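Local coordinates for LDL receptor adaptor protein (PDB 3SO6) that serves as a clathrin-associated endocytic adaptor, its phosphotyrosine-binding (PID) domain binding the NPXY internalization motif in the tail of the LDL receptor, at residues V16-K20 / G21-S25; L57-S60 / L61-Q64; V125-E128 / F129-V132. All coordinates share one frame; numbering follows the deposited sequence.

Interaction 1 (V16-K20 / G21-S25)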
loop_
_atom_site.group_PDB
_atom_site.type_symbol
_atom_site.label_atom_id
_atom_site.label_comp_id
_atom_site.label_asym_id
_atom_site.label_seq_id
_atom_site.Cartn_x
_atom_site.Cartn_y
_atom_site.Cartn_z
ATOM N N VAL A 16 -9.967 -4.951 7.171
ATOM C CA VAL A 16 -9.896 -4.147 8.382
ATOM C C VAL A 16 -11.231 -3.423 8.535
ATOM O O VAL A 16 -11.944 -3.192 7.541
ATOM C CB VAL A 16 -8.718 -3.133 8.339
ATOM C CG1 VAL A 16 -7.366 -3.915 8.381
ATOM C CG2 VAL A 16 -8.784 -2.206 7.121
ATOM N N GLU A 17 -11.525 -2.992 9.748
ATOM C CA GLU A 17 -12.870 -2.427 9.920
ATOM C C GLU A 17 -12.951 -0.903 9.847
ATOM O O GLU A 17 -14.086 -0.376 9.729
ATOM C CB GLU A 17 -13.564 -2.988 11.182
ATOM C CG GLU A 17 -13.802 -4.542 11.124
ATOM C CD GLU A 17 -14.591 -5.007 9.870
ATOM O OE1 GLU A 17 -15.755 -4.587 9.697
ATOM O OE2 GLU A 17 -14.037 -5.813 9.063
ATOM N N ARG A 18 -11.800 -0.225 9.803
ATOM C CA ARG A 18 -11.751 1.226 9.702
ATOM C C ARG A 18 -10.603 1.558 8.771
ATOM O O ARG A 18 -9.710 0.684 8.604
ATOM C CB ARG A 18 -11.597 1.917 11.081
ATOM C CG ARG A 18 -12.695 1.572 12.018
ATOM C CD ARG A 18 -12.554 2.191 13.402
ATOM N NE ARG A 18 -11.286 1.896 14.019
ATOM C CZ ARG A 18 -10.986 0.770 14.640
ATOM N NH1 ARG A 18 -11.913 -0.195 14.809
ATOM N NH2 ARG A 18 -9.778 0.638 15.220
ATOM N N PRO A 19 -10.611 2.776 8.169
ATOM C CA PRO A 19 -9.573 3.016 7.133
ATOM C C PRO A 19 -8.174 3.451 7.638
ATOM O O PRO A 19 -7.185 3.378 6.889
ATOM C CB PRO A 19 -10.206 4.124 6.302
ATOM C CG PRO A 19 -11.213 4.817 7.279
ATOM C CD PRO A 19 -11.740 3.726 8.105
ATOM N N LYS A 20 -8.083 3.963 8.847
ATOM C CA LYS A 20 -6.823 4.633 9.187
ATOM C C LYS A 20 -6.475 4.383 10.564
ATOM O O LYS A 20 -7.332 4.495 11.451
ATOM C CB LYS A 20 -6.897 6.177 9.056
ATOM C CG LYS A 20 -7.298 6.689 7.649
ATOM C CD LYS A 20 -7.382 8.206 7.559
ATOM C CE LYS A 20 -8.052 8.564 6.270
ATOM N NZ LYS A 20 -7.165 8.670 5.068
ATOM N N GLY A 21 -5.197 4.127 10.813
ATOM C CA GLY A 21 -4.697 4.022 12.143
ATOM C C GLY A 21 -3.748 2.866 12.309
ATOM O O GLY A 21 -3.927 1.731 11.835
ATOM N N GLU A 22 -2.771 3.144 13.153
ATOM C CA GLU A 22 -1.734 2.168 13.354
ATOM C C GLU A 22 -2.221 0.921 14.124
ATOM O O GLU A 22 -1.655 -0.197 14.021
ATOM C CB GLU A 22 -0.495 2.712 14.052
ATOM C CG GLU A 22 0.723 1.790 14.106
ATOM C CD GLU A 22 1.894 2.393 14.886
ATOM O OE1 GLU A 22 1.750 3.481 15.544
ATOM O OE2 GLU A 22 2.969 1.760 14.903
ATOM N N GLU A 23 -3.279 1.137 14.946
ATOM C CA GLU A 23 -3.797 -0.021 15.676
ATOM C C GLU A 23 -4.360 -1.070 14.709
ATOM O O GLU A 23 -4.266 -2.310 14.927
ATOM C CB GLU A 23 -4.817 0.405 16.732
ATOM C CG GLU A 23 -6.220 0.749 16.270
ATOM C CD GLU A 23 -6.412 2.034 15.468
ATOM O OE1 GLU A 23 -5.456 2.726 15.063
ATOM O OE2 GLU A 23 -7.568 2.391 15.213
ATOM N N LEU A 24 -4.924 -0.576 13.628
ATOM C CA LEU A 24 -5.529 -1.406 12.616
ATOM C C LEU A 24 -4.460 -2.079 11.805
ATOM O O LEU A 24 -4.539 -3.295 11.536
ATOM C CB LEU A 24 -6.422 -0.543 11.630
ATOM C CG LEU A 24 -7.668 0.037 12.237
ATOM C CD1 LEU A 24 -7.972 1.478 11.774
ATOM C CD2 LEU A 24 -8.832 -0.905 12.034
ATOM N N SER A 25 -3.500 -1.279 11.324
ATOM C CA SER A 25 -2.485 -1.846 10.450
ATOM C C SER A 25 -1.599 -2.830 11.196
ATOM O O SER A 25 -1.184 -3.824 10.603
ATOM C CB SER A 25 -1.663 -0.760 9.755
ATOM O OG SER A 25 -0.947 0.041 10.645
HETATM O O HOH W 1 -9.005 3.742 13.752
#
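Arg18 and Glu23 face each other across the turn that leads into helix 22-38, joined by a salt bridge from Arg18 NH2 to Glu23 OE2 (2.8 Å, N-H...O angle 164°). The carboxylate oxygen lies in the guanidinium plane, and the donor approaches it from the anti side. A water gathers the neighbouring polar groups: it accepts from Arg18 NE at 2.9 Å and donates both to Lys20 O, also at 2.9 Å, and to Glu23 OE2. Lys20 O is thus satisfied by the water, which also ties it to Arg18 NE, while Glu23 OE2 serves two donors. A bend at chi2 (-70°) brings this carboxylate back toward the loop. Leu24 supplies the apolar side of the turn. Its CD2 lies over one face of the guanidinium, 3.7 Å from Arg18 NH2 and off toward the rim, and 4.3 Å from Val16 CB, while CD1 presses on Lys20 O at 3.1 Å. With an alanine in place of Leu24, the guanidinium would probably lose the cover on that face and Val16 a packing neighbour. Gly21 holds the N-cap position, its carbonyl oxygen accepting from Ser25 N at 3.1 Å. Lys20 NZ is bonded to Ser75 O and weakly to the peptide backbone, and Glu22 OE2 to a polar peptide side chain. This turn joins the first strand to the first helix of a PTB domain, beside its peptide-binding site.

Interaction 2 (L57-S60 / L61-Q64)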
loop_
_atom_site.group_PDB
_atom_site.type_symbol
_atom_site.label_atom_id
_atom_site.label_comp_id
_atom_site.label_asym_id
_atom_site.label_seq_id
_atom_site.Cartn_x
_atom_site.Cartn_y
_atom_site.Cartn_z
ATOM N N LEU A 57 0.251 -2.483 -9.120
ATOM C CA LEU A 57 0.833 -3.761 -8.707
ATOM C C LEU A 57 0.869 -4.678 -9.921
ATOM O O LEU A 57 -0.157 -4.910 -10.560
ATOM C CB LEU A 57 -0.017 -4.450 -7.674
ATOM C CG LEU A 57 -0.287 -3.693 -6.407
ATOM C CD1 LEU A 57 -1.235 -4.646 -5.604
ATOM C CD2 LEU A 57 1.012 -3.344 -5.674
ATOM N N THR A 58 2.063 -5.170 -10.222
ATOM C CA THR A 58 2.257 -6.104 -11.328
ATOM C C THR A 58 2.957 -7.329 -10.852
ATOM O O THR A 58 3.802 -7.314 -9.917
ATOM C CB THR A 58 2.981 -5.403 -12.486
ATOM O OG1 THR A 58 4.282 -4.970 -12.057
ATOM C CG2 THR A 58 2.168 -4.274 -13.087
ATOM N N ASP A 59 2.576 -8.442 -11.455
ATOM C CA ASP A 59 3.194 -9.701 -11.154
ATOM C C ASP A 59 4.615 -9.542 -11.735
ATOM O O ASP A 59 4.771 -9.275 -12.960
ATOM C CB ASP A 59 2.379 -10.826 -11.858
ATOM C CG ASP A 59 2.999 -12.131 -11.707
ATOM O OD1 ASP A 59 2.926 -12.701 -10.593
ATOM O OD2 ASP A 59 3.594 -12.562 -12.710
ATOM N N SER A 60 5.656 -9.776 -10.960
ATOM C CA SER A 60 6.976 -9.555 -11.513
ATOM C C SER A 60 7.381 -10.549 -12.615
ATOM O O SER A 60 8.026 -10.149 -13.608
ATOM C CB SER A 60 8.095 -9.434 -10.463
ATOM O OG SER A 60 7.796 -8.564 -9.339
ATOM N N LEU A 61 6.970 -11.819 -12.473
ATOM C CA LEU A 61 7.347 -12.834 -13.485
ATOM C C LEU A 61 6.765 -12.489 -14.868
ATOM O O LEU A 61 7.468 -12.560 -15.906
ATOM C CB LEU A 61 6.934 -14.249 -13.070
ATOM C CG LEU A 61 7.607 -14.772 -11.831
ATOM C CD1 LEU A 61 7.032 -16.127 -11.404
ATOM C CD2 LEU A 61 9.118 -14.791 -12.042
ATOM N N THR A 62 5.484 -12.131 -14.911
ATOM C CA THR A 62 4.785 -12.007 -16.182
ATOM C C THR A 62 4.651 -10.528 -16.664
ATOM O O THR A 62 4.240 -10.284 -17.818
ATOM C CB THR A 62 3.354 -12.522 -16.053
ATOM O OG1 THR A 62 2.684 -11.797 -15.032
ATOM C CG2 THR A 62 3.304 -13.994 -15.672
ATOM N N SER A 63 4.912 -9.560 -15.753
ATOM C CA SER A 63 4.636 -8.122 -15.952
ATOM C C SER A 63 3.155 -7.946 -16.139
ATOM O O SER A 63 2.696 -6.874 -16.544
ATOM C CB SER A 63 5.390 -7.497 -17.142
ATOM O OG SER A 63 6.788 -7.666 -17.015
ATOM N N GLN A 64 2.362 -8.925 -15.784
ATOM C CA GLN A 64 0.872 -8.747 -15.939
ATOM C C GLN A 64 0.335 -7.863 -14.794
ATOM O O GLN A 64 0.737 -8.001 -13.585
ATOM C CB GLN A 64 0.081 -10.100 -15.918
ATOM C CG GLN A 64 0.051 -10.965 -17.224
ATOM C CD GLN A 64 -0.725 -10.417 -18.424
ATOM O OE1 GLN A 64 -0.317 -10.646 -19.559
ATOM N NE2 GLN A 64 -1.845 -9.730 -18.192
HETATM O O HOH W 2 5.656 -12.906 -9.989
#
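The carboxylate of Asp59 is gripped at OD2 by Thr62 from both faces of its plane, the backbone N coming from one and OG1 from the other. Both donors meet the anti side of the oxygen, tilted 23° and 25° out of the plane, at 2.9 Å for Thr62 N and 2.6 Å for Thr62 OG1. At the far end of the carboxylate, OD1 accepts hydrogen bonds from a water, which in turn accepts from Leu61 N, and from Gln44 NE2, so both oxygens are engaged, which probably restrains the group's rotation. The site is the tip of the beta-hairpin joining strands 54-59 and 65-70 at one border of the PTB-domain sheet. Backbone bonds close it: Asp59 N donates to Gln64 O at 2.8 Å, in the carbonyl plane, and Ser63 N reaches Asp59 O more weakly. Gln64 O also lies 3.3 Å from Thr58 CA, a CA-H...O contact, where Gln64, just before strand 65-70, comes alongside Thr58. The Asp59 side chain leans over the turn because CG stands anti to the backbone N (chi1 175°), and it crosses that of Thr62 at about a right angle. Ser60 OG is hydrogen-bonded to Thr47 OG1 on the adjacent strand 44-51. Thr62 OG1 has a second task: besides donating to Asp59, it accepts from Gln64 N at 3.0 Å, the bond that defines an ST turn.

Interaction 3 (V125-E128 / F129-V132)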
loop_
_atom_site.group_PDB
_atom_site.type_symbol
_atom_site.label_atom_id
_atom_site.label_comp_id
_atom_site.label_asym_id
_atom_site.label_seq_id
_atom_site.Cartn_x
_atom_site.Cartn_y
_atom_site.Cartn_z
ATOM N N VAL A 125 1.337 14.866 -3.113
ATOM C CA VAL A 125 1.272 15.454 -4.441
ATOM C C VAL A 125 -0.145 15.238 -5.004
ATOM O O VAL A 125 -0.692 16.192 -5.612
ATOM C CB VAL A 125 2.347 14.812 -5.322
ATOM C CG1 VAL A 125 2.141 15.273 -6.785
ATOM C CG2 VAL A 125 3.698 15.214 -4.803
ATOM N N ALA A 126 -0.774 14.106 -4.823
ATOM C CA ALA A 126 -2.177 13.932 -5.284
ATOM C C ALA A 126 -3.092 14.946 -4.646
ATOM O O ALA A 126 -3.958 15.493 -5.313
ATOM C CB ALA A 126 -2.637 12.495 -5.029
ATOM N N PHE A 127 -2.905 15.177 -3.360
ATOM C CA PHE A 127 -3.720 16.193 -2.684
ATOM C C PHE A 127 -3.551 17.590 -3.295
ATOM O O PHE A 127 -4.516 18.316 -3.472
ATOM C CB PHE A 127 -3.414 16.193 -1.178
ATOM C CG PHE A 127 -4.281 17.164 -0.421
ATOM C CD1 PHE A 127 -5.661 16.942 -0.307
ATOM C CD2 PHE A 127 -3.756 18.307 0.083
ATOM C CE1 PHE A 127 -6.445 17.799 0.450
ATOM C CE2 PHE A 127 -4.623 19.251 0.765
ATOM C CZ PHE A 127 -5.963 18.951 0.898
ATOM N N GLU A 128 -2.297 17.966 -3.599
ATOM C CA GLU A 128 -2.095 19.216 -4.245
ATOM C C GLU A 128 -2.702 19.284 -5.649
ATOM O O GLU A 128 -3.221 20.365 -5.998
ATOM C CB GLU A 128 -0.589 19.547 -4.263
ATOM C CG GLU A 128 -0.097 19.782 -2.855
ATOM C CD GLU A 128 1.384 20.035 -2.761
ATOM O OE1 GLU A 128 1.930 20.675 -3.728
ATOM O OE2 GLU A 128 1.975 19.707 -1.710
ATOM N N PHE A 129 -2.644 18.206 -6.442
ATOM C CA PHE A 129 -3.402 18.247 -7.701
ATOM C C PHE A 129 -4.903 18.439 -7.444
ATOM O O PHE A 129 -5.603 19.212 -8.122
ATOM C CB PHE A 129 -3.188 16.932 -8.452
ATOM C CG PHE A 129 -1.956 16.876 -9.320
ATOM C CD1 PHE A 129 -2.018 17.341 -10.623
ATOM C CD2 PHE A 129 -0.800 16.258 -8.894
ATOM C CE1 PHE A 129 -0.899 17.316 -11.445
ATOM C CE2 PHE A 129 0.301 16.150 -9.732
ATOM C CZ PHE A 129 0.259 16.720 -10.986
ATOM N N TRP A 130 -5.386 17.754 -6.427
ATOM C CA TRP A 130 -6.828 17.753 -6.162
ATOM C C TRP A 130 -7.318 19.174 -5.819
ATOM O O TRP A 130 -8.383 19.605 -6.264
ATOM C CB TRP A 130 -7.133 16.712 -5.061
ATOM C CG TRP A 130 -8.541 16.697 -4.588
ATOM C CD1 TRP A 130 -9.556 15.891 -5.082
ATOM C CD2 TRP A 130 -9.082 17.411 -3.449
ATOM N NE1 TRP A 130 -10.730 16.174 -4.381
ATOM C CE2 TRP A 130 -10.462 17.050 -3.357
ATOM C CE3 TRP A 130 -8.570 18.365 -2.552
ATOM C CZ2 TRP A 130 -11.329 17.602 -2.374
ATOM C CZ3 TRP A 130 -9.388 18.874 -1.559
ATOM C CH2 TRP A 130 -10.791 18.515 -1.489
ATOM N N GLN A 131 -6.480 19.885 -5.059
ATOM C CA GLN A 131 -6.871 21.213 -4.578
ATOM C C GLN A 131 -7.038 22.176 -5.750
ATOM O O GLN A 131 -7.808 23.132 -5.638
ATOM C CB GLN A 131 -5.827 21.754 -3.645
ATOM C CG GLN A 131 -5.815 21.098 -2.310
ATOM C CD GLN A 131 -4.886 21.809 -1.422
ATOM O OE1 GLN A 131 -3.697 21.781 -1.670
ATOM N NE2 GLN A 131 -5.356 22.438 -0.393
ATOM N N VAL A 132 -6.273 21.977 -6.822
ATOM C CA VAL A 132 -6.376 22.907 -7.991
ATOM C C VAL A 132 -7.159 22.246 -9.123
ATOM O O VAL A 132 -7.098 22.721 -10.255
ATOM C CB VAL A 132 -5.015 23.404 -8.447
ATOM C CG1 VAL A 132 -4.392 24.315 -7.390
ATOM C CG2 VAL A 132 -4.067 22.225 -8.826
#
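Phe129 lies alongside Val125, one turn earlier in the same helix, and both side chains point the same way. Phe129 N donates to Val125 O at 2.9 Å, and the same carbonyl oxygen sits at the edge of the phenyl ring, 3.3 Å from CD2. Val125 CG1, carried anti to the backbone N (chi1 171°), touches Phe129 CE2 at 3.6 Å; Leu134 and Pro136 of the C-terminal tail also touch Phe129. Trp130 follows, its backbone N bonded to Ala126 O. Its six-membered ring is nearly parallel to the Phe127 ring (21°) but slid well aside, with centroids 5.5 Å apart; the rings barely overlap, and Phe127 CE1 comes within 3.7 Å of Trp130 CE3. This is the end of the long C-terminal helix of the PTB domain, and the bound peptide runs past it: Trp130 NE1 donates to the peptide backbone, while Ala126, Phe127 and Trp130 pack on apolar side chains of the peptide. Gln131 donates through its N to Phe127 O and lies over one face of the Phe127 ring, toward its rim, with CG 4.0 Å from the ring centroid in a CH-pi contact. The amide beyond is inclined 28° to the ring, its CD 3.4 Å from Phe127 CE2. Val132 CG2 rests 3.5 Å from Glu128 O.

None of the three contacts is a deep core contact: interaction 1 is partly buried through Val16 and Leu24, while interactions 2 and 3 lie at the surface. Interactions 1 and 2 are turns on opposite sides of the chain's centre, about 28 Å apart between centres; one leads from a strand into a helix, the other joins two strands. Both rely on a carboxylate and a bridging water, though the first pairs charges and the second gathers neutral donors. Interaction 3 stays within one helix and is mainly aromatic and apolar. Residues of interactions 1 and 3 meet the bound peptide, whereas 57-64 links strands 54-59 and 65-70 at one border of the sheet.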